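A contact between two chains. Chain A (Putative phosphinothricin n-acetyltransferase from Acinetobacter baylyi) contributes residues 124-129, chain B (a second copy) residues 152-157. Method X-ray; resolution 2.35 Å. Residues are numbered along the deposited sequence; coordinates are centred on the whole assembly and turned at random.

Chain A (124-129) VHVMVG
Chain B, residues 152-157: TIQQAG

A strand of chain A, A:Val126 to A:Gly129, lies against a corner in chain B. A:His125 precedes it, with phi/psi of -105/-41; the strand is extended, near -115/128. B:Ile153 to B:Ala156 form a type II turn, with B:Gln154 at -69/134 and B:Gln155 at 56/29. A:Val126 CA is 6.3 Å from B:Ala156 CA. A:Val128 CA is 8.5 Å from B:Ile153 CA.

One hydrogen bond crosses the contact. A:His125 NE2 donates to B:Gln155 OE1 at 2.8 Å, with an N-H...O angle of 156°. A:His125 is t, with chi2 of 59°. The acceptor lies at the ring edge, near its plane, as an NE2 donor requires. ND1 is bonded elsewhere in the structure. B:Gln155 is m, then t, with chi3 of 12°; this extended chain carries OE1 to the ring.

A:Val126 and A:Val128 are both t and point toward chain B, as alternate strand residues do. A:Val126 CG2 packs against the turn backbone, 3.5 Å from B:Gln155 O. A:Val126 CG1 is 4.4 Å from B:Ile153 CG2. A:Val128 CG2 lies 4.3 Å from B:Ile153 CG2, so this methyl meets both valines. B:Ile153 is m, t. A:Met127 (m, t, p) stays out of reach. B:Gln154 (m, t, chi3 59°) leads its end away.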

ATOM      1  N   VAL A 124      14.925 -52.346   2.142  1.00 28.47           N
ATOM      2  CA  VAL A 124      14.933 -50.910   1.974  1.00 26.72           C
ATOM      3  C   VAL A 124      16.370 -50.389   2.092  1.00 27.54           C
ATOM      4  O   VAL A 124      17.159 -50.912   2.871  1.00 21.88           O
ATOM      5  CB  VAL A 124      14.000 -50.248   3.004  1.00 23.75           C
ATOM      6  CG1 VAL A 124      14.386 -48.767   3.233  1.00 16.09           C
ATOM      7  CG2 VAL A 124      12.532 -50.418   2.557  1.00 18.11           C
ATOM      8  N   HIS A 125      16.719 -49.379   1.298  1.00 17.42           N
ATOM      9  CA  HIS A 125      18.046 -48.764   1.415  1.00 17.19           C
ATOM     10  C   HIS A 125      17.987 -47.397   2.099  1.00 18.92           C
ATOM     11  O   HIS A 125      18.850 -47.076   2.915  1.00 14.84           O
ATOM     12  CB  HIS A 125      18.742 -48.662   0.048  1.00 11.43           C
ATOM     13  CG  HIS A 125      20.141 -48.129   0.120  1.00 12.12           C
ATOM     14  ND1 HIS A 125      21.133 -48.732   0.864  1.00 27.16           N
ATOM     15  CD2 HIS A 125      20.715 -47.048  -0.465  1.00 24.10           C
ATOM     16  CE1 HIS A 125      22.257 -48.044   0.741  1.00 16.36           C
ATOM     17  NE2 HIS A 125      22.030 -47.019  -0.067  1.00 25.17           N
ATOM     18  N   VAL A 126      16.972 -46.596   1.770  1.00 17.69           N
ATOM     19  CA  VAL A 126      16.810 -45.287   2.403  1.00 16.15           C
ATOM     20  C   VAL A 126      15.387 -45.028   2.905  1.00 19.16           C
ATOM     21  O   VAL A 126      14.414 -45.192   2.165  1.00 12.30           O
ATOM     22  CB  VAL A 126      17.204 -44.139   1.446  1.00 20.11           C
ATOM     23  CG1 VAL A 126      17.048 -42.786   2.144  1.00 12.77           C
ATOM     24  CG2 VAL A 126      18.631 -44.323   0.953  1.00 18.41           C
ATOM     25  N   MET A 127      15.275 -44.626   4.167  1.00 10.80           N
ATOM     26  CA  MET A 127      14.006 -44.154   4.714  1.00 14.74           C
ATOM     27  C   MET A 127      14.049 -42.642   4.791  1.00 21.22           C
ATOM     28  O   MET A 127      15.006 -42.081   5.333  1.00 17.12           O
ATOM     29  CB  MET A 127      13.784 -44.692   6.133  1.00  6.59           C
ATOM     30  CG  MET A 127      13.909 -46.207   6.254  1.00  9.31           C
ATOM     31  SD  MET A 127      13.503 -46.691   7.932  1.00 23.15           S
ATOM     32  CE  MET A 127      11.730 -46.381   7.950  1.00 13.94           C
ATOM     33  N   VAL A 128      13.011 -41.984   4.275  1.00 24.05           N
ATOM     34  CA  VAL A 128      12.931 -40.526   4.323  1.00 24.86           C
ATOM     35  C   VAL A 128      11.738 -40.074   5.147  1.00 20.53           C
ATOM     36  O   VAL A 128      10.610 -40.503   4.914  1.00 18.68           O
ATOM     37  CB  VAL A 128      12.779 -39.913   2.906  1.00 21.28           C
ATOM     38  CG1 VAL A 128      12.606 -38.386   2.993  1.00 15.47           C
ATOM     39  CG2 VAL A 128      13.957 -40.280   2.041  1.00 16.61           C
ATOM     40  N   GLY A 129      11.979 -39.191   6.106  1.00 25.62           N
ATOM     41  CA  GLY A 129      10.884 -38.587   6.835  1.00 21.31           C
ATOM     42  C   GLY A 129      10.725 -37.149   6.377  1.00 23.92           C
ATOM     43  O   GLY A 129      11.699 -36.391   6.354  1.00 30.92           O
TER
ATOM     44  N   THR B 152      20.298 -32.454  -0.176  1.00 30.21           N
ATOM     45  CA  THR B 152      20.598 -33.637  -0.964  1.00 21.60           C
ATOM     46  C   THR B 152      20.280 -34.911  -0.186  1.00 30.11           C
ATOM     47  O   THR B 152      20.682 -35.076   0.962  1.00 20.56           O
ATOM     48  CB  THR B 152      22.071 -33.637  -1.372  1.00 24.83           C
ATOM     49  OG1 THR B 152      22.324 -32.490  -2.196  1.00 24.88           O
ATOM     50  CG2 THR B 152      22.417 -34.917  -2.144  1.00 20.68           C
ATOM     51  N   ILE B 153      19.522 -35.797  -0.808  1.00 18.15           N
ATOM     52  CA  ILE B 153      19.239 -37.079  -0.206  1.00 29.60           C
ATOM     53  C   ILE B 153      20.187 -38.096  -0.803  1.00 27.42           C
ATOM     54  O   ILE B 153      20.077 -38.448  -1.975  1.00 20.78           O
ATOM     55  CB  ILE B 153      17.788 -37.507  -0.444  1.00 18.16           C
ATOM     56  CG1 ILE B 153      16.849 -36.481   0.195  1.00 23.19           C
ATOM     57  CG2 ILE B 153      17.566 -38.903   0.111  1.00 15.16           C
ATOM     58  CD1 ILE B 153      15.389 -36.670  -0.139  1.00 21.84           C
ATOM     59  N   GLN B 154      21.127 -38.555   0.015  1.00 19.33           N
ATOM     60  CA  GLN B 154      22.160 -39.472  -0.435  1.00 20.61           C
ATOM     61  C   GLN B 154      21.628 -40.859  -0.785  1.00 16.35           C
ATOM     62  O   GLN B 154      20.818 -41.439  -0.056  1.00 20.21           O
ATOM     63  CB  GLN B 154      23.265 -39.562   0.626  1.00 17.51           C
ATOM     64  CG  GLN B 154      23.793 -38.194   1.024  1.00 32.07           C
ATOM     65  CD  GLN B 154      24.989 -38.276   1.945  1.00 51.17           C
ATOM     66  OE1 GLN B 154      26.017 -38.859   1.596  1.00 68.30           O
ATOM     67  NE2 GLN B 154      24.865 -37.681   3.125  1.00 39.74           N
ATOM     68  N   GLN B 155      22.076 -41.358  -1.928  1.00 13.19           N
ATOM     69  CA  GLN B 155      21.787 -42.712  -2.381  1.00 27.45           C
ATOM     70  C   GLN B 155      20.293 -42.985  -2.451  1.00 26.39           C
ATOM     71  O   GLN B 155      19.845 -44.121  -2.288  1.00 24.18           O
ATOM     72  CB  GLN B 155      22.510 -43.722  -1.488  1.00 19.77           C
ATOM     73  CG  GLN B 155      23.952 -43.296  -1.153  1.00 24.52           C
ATOM     74  CD  GLN B 155      24.763 -44.395  -0.476  1.00 31.37           C
ATOM     75  OE1 GLN B 155      24.355 -45.557  -0.433  1.00 28.04           O
ATOM     76  NE2 GLN B 155      25.912 -44.023   0.071  1.00 44.10           N
ATOM     77  N   ALA B 156      19.525 -41.932  -2.703  1.00 20.07           N
ATOM     78  CA  ALA B 156      18.078 -42.057  -2.863  1.00 19.12           C
ATOM     79  C   ALA B 156      17.705 -42.829  -4.125  1.00 22.28           C
ATOM     80  O   ALA B 156      16.645 -43.458  -4.190  1.00 26.51           O
ATOM     81  CB  ALA B 156      17.427 -40.689  -2.867  1.00 28.29           C
ATOM     82  N   GLY B 157      18.575 -42.790  -5.129  1.00 24.13           N
ATOM     83  CA  GLY B 157      18.293 -43.471  -6.384  1.00 17.19           C
ATOM     84  C   GLY B 157      19.219 -44.635  -6.690  1.00 31.04           C
ATOM     85  O   GLY B 157      20.292 -44.771  -6.110  1.00 29.36           O
TER